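Long-range contact in heavy-metal chelation domain-containing protein (Pyrococcus horikoshii, PDB 3NPG), which is of unknown function but probably takes part in heavy-metal chelation: residues W34-A48 against T83-Y95. Residues are numbered along the deposited sequence; the frame is centred on the assembly and turned at random.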
loop_
_atom_site.group_PDB
_atom_site.type_symbol
_atom_site.label_atom_id
_atom_site.label_comp_id
_atom_site.label_asym_id
_atom_site.label_seq_id
_atom_site.Cartn_x
_atom_site.Cartn_y
_atom_site.Cartn_z
ATOM N N TRP A 34 -1.390 0.522 -23.857
ATOM C CA TRP A 34 -1.891 0.145 -25.171
ATOM C C TRP A 34 -0.823 0.157 -26.240
ATOM O O TRP A 34 0.156 0.893 -26.135
ATOM C CB TRP A 34 -3.087 1.017 -25.578
ATOM C CG TRP A 34 -2.803 2.484 -25.571
ATOM C CD1 TRP A 34 -3.035 3.359 -24.552
ATOM C CD2 TRP A 34 -2.272 3.256 -26.652
ATOM N NE1 TRP A 34 -2.676 4.631 -24.930
ATOM C CE2 TRP A 34 -2.215 4.599 -26.220
ATOM C CE3 TRP A 34 -1.831 2.942 -27.950
ATOM C CZ2 TRP A 34 -1.724 5.624 -27.033
ATOM C CZ3 TRP A 34 -1.345 3.959 -28.751
ATOM C CH2 TRP A 34 -1.288 5.281 -28.290
ATOM N N VAL A 35 -1.008 -0.674 -27.271
ATOM C CA VAL A 35 -0.111 -0.752 -28.420
ATOM C C VAL A 35 -0.951 -0.746 -29.691
ATOM O O VAL A 35 -1.829 -1.602 -29.855
ATOM C CB VAL A 35 0.827 -2.000 -28.344
ATOM C CG1 VAL A 35 1.490 -2.274 -29.686
ATOM C CG2 VAL A 35 1.877 -1.838 -27.242
ATOM N N LEU A 36 -0.741 0.260 -30.552
ATOM C CA LEU A 36 -1.459 0.374 -31.817
ATOM C C LEU A 36 -0.599 -0.190 -32.960
ATOM O O LEU A 36 0.565 0.193 -33.102
ATOM C CB LEU A 36 -1.826 1.850 -32.085
ATOM C CG LEU A 36 -2.704 2.128 -33.312
ATOM C CD1 LEU A 36 -4.030 1.374 -33.229
ATOM C CD2 LEU A 36 -2.950 3.621 -33.474
ATOM N N VAL A 37 -1.145 -1.156 -33.723
ATOM C CA VAL A 37 -0.415 -1.777 -34.838
ATOM C C VAL A 37 -1.155 -1.598 -36.161
ATOM O O VAL A 37 -2.348 -1.298 -36.159
ATOM C CB VAL A 37 -0.066 -3.274 -34.569
ATOM C CG1 VAL A 37 0.835 -3.417 -33.349
ATOM C CG2 VAL A 37 -1.333 -4.125 -34.422
ATOM N N GLU A 38 -0.454 -1.801 -37.295
ATOM C CA GLU A 38 -1.065 -1.676 -38.615
ATOM C C GLU A 38 -0.578 -2.759 -39.570
ATOM O O GLU A 38 0.624 -3.039 -39.641
ATOM C CB GLU A 38 -0.806 -0.283 -39.204
ATOM C CG GLU A 38 -1.576 -0.001 -40.487
ATOM C CD GLU A 38 -1.492 1.428 -40.980
ATOM O OE1 GLU A 38 -0.436 2.070 -40.779
ATOM O OE2 GLU A 38 -2.472 1.896 -41.603
ATOM N N GLY A 39 -1.518 -3.341 -40.312
ATOM C CA GLY A 39 -1.233 -4.326 -41.342
ATOM C C GLY A 39 -1.824 -3.932 -42.678
ATOM O O GLY A 39 -2.306 -2.804 -42.841
ATOM N N ILE A 40 -1.817 -4.858 -43.635
ATOM C CA ILE A 40 -2.368 -4.615 -44.972
ATOM C C ILE A 40 -3.910 -4.465 -44.939
ATOM O O ILE A 40 -4.466 -3.699 -45.725
ATOM C CB ILE A 40 -1.885 -5.722 -45.963
ATOM C CG1 ILE A 40 -0.364 -5.572 -46.292
ATOM C CG2 ILE A 40 -2.718 -5.760 -47.218
ATOM C CD1 ILE A 40 0.053 -4.218 -47.102
ATOM N N GLU A 41 -4.578 -5.135 -43.974
ATOM C CA GLU A 41 -6.039 -5.083 -43.838
ATOM C C GLU A 41 -6.525 -3.875 -43.027
ATOM O O GLU A 41 -7.672 -3.457 -43.181
ATOM C CB GLU A 41 -6.574 -6.381 -43.237
ATOM C CG GLU A 41 -6.506 -7.554 -44.192
ATOM C CD GLU A 41 -6.695 -8.895 -43.523
ATOM O OE1 GLU A 41 -7.856 -9.245 -43.215
ATOM O OE2 GLU A 41 -5.682 -9.596 -43.295
ATOM N N GLY A 42 -5.658 -3.336 -42.168
ATOM C CA GLY A 42 -5.991 -2.177 -41.341
ATOM C C GLY A 42 -5.238 -2.121 -40.024
ATOM O O GLY A 42 -4.153 -2.699 -39.898
ATOM N N ARG A 43 -5.817 -1.426 -39.021
ATOM C CA ARG A 43 -5.189 -1.255 -37.704
ATOM C C ARG A 43 -5.848 -2.118 -36.614
ATOM O O ARG A 43 -7.004 -2.531 -36.755
ATOM C CB ARG A 43 -5.195 0.227 -37.286
ATOM C CG ARG A 43 -4.207 1.085 -38.056
ATOM C CD ARG A 43 -4.204 2.515 -37.565
ATOM N NE ARG A 43 -3.189 3.314 -38.252
ATOM C CZ ARG A 43 -2.968 4.601 -38.006
ATOM N NH1 ARG A 43 -3.688 5.243 -37.093
ATOM N NH2 ARG A 43 -2.022 5.254 -38.669
ATOM N N ALA A 44 -5.109 -2.371 -35.514
ATOM C CA ALA A 44 -5.614 -3.135 -34.369
ATOM C C ALA A 44 -5.040 -2.579 -33.076
ATOM O O ALA A 44 -3.851 -2.246 -33.016
ATOM C CB ALA A 44 -5.246 -4.602 -34.511
ATOM N N LEU A 45 -5.879 -2.464 -32.041
ATOM C CA LEU A 45 -5.442 -1.926 -30.760
ATOM C C LEU A 45 -5.432 -3.000 -29.676
ATOM O O LEU A 45 -6.455 -3.621 -29.400
ATOM C CB LEU A 45 -6.328 -0.732 -30.345
ATOM C CG LEU A 45 -5.848 0.103 -29.143
ATOM C CD1 LEU A 45 -4.498 0.753 -29.419
ATOM C CD2 LEU A 45 -6.854 1.157 -28.797
ATOM N N GLY A 46 -4.263 -3.225 -29.097
ATOM C CA GLY A 46 -4.095 -4.170 -28.006
ATOM C C GLY A 46 -3.838 -3.463 -26.697
ATOM O O GLY A 46 -3.134 -2.445 -26.668
ATOM N N VAL A 47 -4.440 -3.966 -25.601
ATOM C CA VAL A 47 -4.281 -3.350 -24.283
ATOM C C VAL A 47 -3.820 -4.350 -23.238
ATOM O O VAL A 47 -4.046 -5.547 -23.386
ATOM C CB VAL A 47 -5.555 -2.576 -23.820
ATOM C CG1 VAL A 47 -5.826 -1.370 -24.713
ATOM C CG2 VAL A 47 -6.771 -3.494 -23.758
ATOM N N ALA A 48 -3.148 -3.857 -22.189
ATOM C CA ALA A 48 -2.723 -4.670 -21.051
ATOM C C ALA A 48 -2.785 -3.822 -19.802
ATOM O O ALA A 48 -2.225 -2.722 -19.781
ATOM C CB ALA A 48 -1.310 -5.186 -21.266
ATOM N N THR A 83 4.218 -5.378 -19.409
ATOM C CA THR A 83 2.921 -4.778 -19.747
ATOM C C THR A 83 2.890 -4.294 -21.205
ATOM O O THR A 83 1.939 -4.599 -21.926
ATOM C CB THR A 83 2.552 -3.680 -18.738
ATOM O OG1 THR A 83 2.825 -4.151 -17.414
ATOM C CG2 THR A 83 1.096 -3.262 -18.848
ATOM N N LEU A 84 3.974 -3.614 -21.663
ATOM C CA LEU A 84 4.090 -3.164 -23.064
ATOM C C LEU A 84 4.172 -4.366 -24.027
ATOM O O LEU A 84 3.645 -4.303 -25.142
ATOM C CB LEU A 84 5.314 -2.248 -23.244
ATOM C CG LEU A 84 5.125 -0.783 -22.827
ATOM C CD1 LEU A 84 6.461 -0.121 -22.532
ATOM C CD2 LEU A 84 4.366 0.004 -23.893
ATOM N N GLY A 85 4.804 -5.455 -23.562
ATOM C CA GLY A 85 4.926 -6.694 -24.325
ATOM C C GLY A 85 3.609 -7.433 -24.479
ATOM O O GLY A 85 3.268 -7.872 -25.579
ATOM N N VAL A 86 2.857 -7.571 -23.370
ATOM C CA VAL A 86 1.530 -8.207 -23.379
ATOM C C VAL A 86 0.535 -7.374 -24.219
ATOM O O VAL A 86 -0.212 -7.940 -25.017
ATOM C CB VAL A 86 1.011 -8.464 -21.938
ATOM C CG1 VAL A 86 -0.449 -8.905 -21.944
ATOM C CG2 VAL A 86 1.883 -9.490 -21.220
ATOM N N ALA A 87 0.586 -6.022 -24.093
ATOM C CA ALA A 87 -0.255 -5.123 -24.904
ATOM C C ALA A 87 0.057 -5.288 -26.393
ATOM O O ALA A 87 -0.850 -5.236 -27.219
ATOM C CB ALA A 87 -0.044 -3.678 -24.481
ATOM N N ALA A 88 1.342 -5.543 -26.727
ATOM C CA ALA A 88 1.780 -5.781 -28.106
ATOM C C ALA A 88 1.322 -7.155 -28.603
ATOM O O ALA A 88 0.927 -7.279 -29.761
ATOM C CB ALA A 88 3.290 -5.663 -28.205
ATOM N N ILE A 89 1.372 -8.193 -27.724
ATOM C CA ILE A 89 0.878 -9.542 -28.068
ATOM C C ILE A 89 -0.626 -9.473 -28.351
ATOM O O ILE A 89 -1.098 -10.055 -29.329
ATOM C CB ILE A 89 1.211 -10.580 -26.939
ATOM C CG1 ILE A 89 2.726 -10.812 -26.828
ATOM C CG2 ILE A 89 0.462 -11.916 -27.169
ATOM C CD1 ILE A 89 3.152 -11.584 -25.603
ATOM N N ASN A 90 -1.366 -8.702 -27.525
ATOM C CA ASN A 90 -2.799 -8.493 -27.701
ATOM C C ASN A 90 -3.096 -7.710 -28.981
ATOM O O ASN A 90 -4.079 -8.001 -29.658
ATOM C CB ASN A 90 -3.388 -7.781 -26.486
ATOM C CG ASN A 90 -3.363 -8.614 -25.226
ATOM O OD1 ASN A 90 -3.300 -9.848 -25.261
ATOM N ND2 ASN A 90 -3.445 -7.959 -24.084
ATOM N N ALA A 91 -2.230 -6.728 -29.327
ATOM C CA ALA A 91 -2.379 -5.938 -30.553
ATOM C C ALA A 91 -2.308 -6.834 -31.781
ATOM O O ALA A 91 -3.192 -6.774 -32.640
ATOM C CB ALA A 91 -1.300 -4.871 -30.619
ATOM N N VAL A 92 -1.282 -7.726 -31.830
ATOM C CA VAL A 92 -1.102 -8.695 -32.920
ATOM C C VAL A 92 -2.295 -9.667 -32.956
ATOM O O VAL A 92 -2.814 -9.970 -34.030
ATOM C CB VAL A 92 0.257 -9.453 -32.777
ATOM C CG1 VAL A 92 0.375 -10.577 -33.804
ATOM C CG2 VAL A 92 1.434 -8.490 -32.890
ATOM N N SER A 93 -2.764 -10.093 -31.764
ATOM C CA SER A 93 -3.885 -11.016 -31.616
ATOM C C SER A 93 -5.190 -10.415 -32.115
ATOM O O SER A 93 -5.938 -11.084 -32.811
ATOM C CB SER A 93 -4.034 -11.438 -30.160
ATOM O OG SER A 93 -2.858 -12.066 -29.677
ATOM N N GLN A 94 -5.459 -9.142 -31.767
ATOM C CA GLN A 94 -6.693 -8.440 -32.168
ATOM C C GLN A 94 -6.777 -8.215 -33.684
ATOM O O GLN A 94 -7.875 -8.062 -34.225
ATOM C CB GLN A 94 -6.838 -7.112 -31.404
ATOM C CG GLN A 94 -7.118 -7.298 -29.914
ATOM C CD GLN A 94 -8.502 -7.834 -29.661
ATOM O OE1 GLN A 94 -9.484 -7.112 -29.748
ATOM N NE2 GLN A 94 -8.600 -9.103 -29.300
ATOM N N TYR A 95 -5.623 -8.221 -34.370
ATOM C CA TYR A 95 -5.568 -8.111 -35.822
ATOM C C TYR A 95 -5.982 -9.444 -36.471
ATOM O O TYR A 95 -6.688 -9.441 -37.481
ATOM C CB TYR A 95 -4.145 -7.707 -36.275
ATOM C CG TYR A 95 -4.010 -7.489 -37.770
ATOM C CD1 TYR A 95 -4.266 -6.245 -38.340
ATOM C CD2 TYR A 95 -3.556 -8.504 -38.603
ATOM C CE1 TYR A 95 -4.115 -6.032 -39.713
ATOM C CE2 TYR A 95 -3.405 -8.305 -39.976
ATOM C CZ TYR A 95 -3.690 -7.068 -40.527
ATOM O OH TYR A 95 -3.534 -6.873 -41.879
#
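Tyr95 reaches from the C-terminal part of the 83-95 segment to the 39-42 turn, and packs on Gly39, Glu41 and Gly42. Its CB packs on Ala44 CB at 3.7 Å. CG stands anti to the backbone N (chi1 -177°), which sends the ring out along the hairpin toward the turn. CE1 comes to 3.3 Å from Gly42 O, which sits at the ring edge, near its plane. CZ lies near Gly39 CA and Glu41 CB. At the tip, OH accepts a hydrogen bond from Glu41 N, 2.9 Å long and nearly straight at 164°. A phenylalanine here would keep the ring packing but would probably leave the Glu41 amide without this acceptor and the turn less firmly tied to the helix.

The rest of the helix lies against one face of the two antiparallel strands. Gly46 has no side chain, and its CA faces Ala87 O and Ala91 N. Gly46 CA is 3.5 Å from Ala91 CA. Val35 CG1 touches both Ala88 and Ala91, while CG2 rests on Leu84 O and Ala88 N of the helix. Val37 reaches Ala91 as well. Ala48 CB meets Ala87 CB and Val86 CG1.

Asn90 makes the second polar link. Its ND2 donates to Val47 O at 2.6 Å, tilted 25° from the carbonyl plane, and also bonds Thr199 O. Gln201 extends this link: its side chain accepts from Val47 N and its backbone O from Gln94 NE2.

The contact joins helix 79-96 to the antiparallel three-strand sheet 22-27, 32-38, 43-49. Small apolar side chains fit the helix to the sheet. The two hydrogen bonds, one at the turn and one at Val47 toward the other end of the hairpin, would probably limit how far the helix can slide along it.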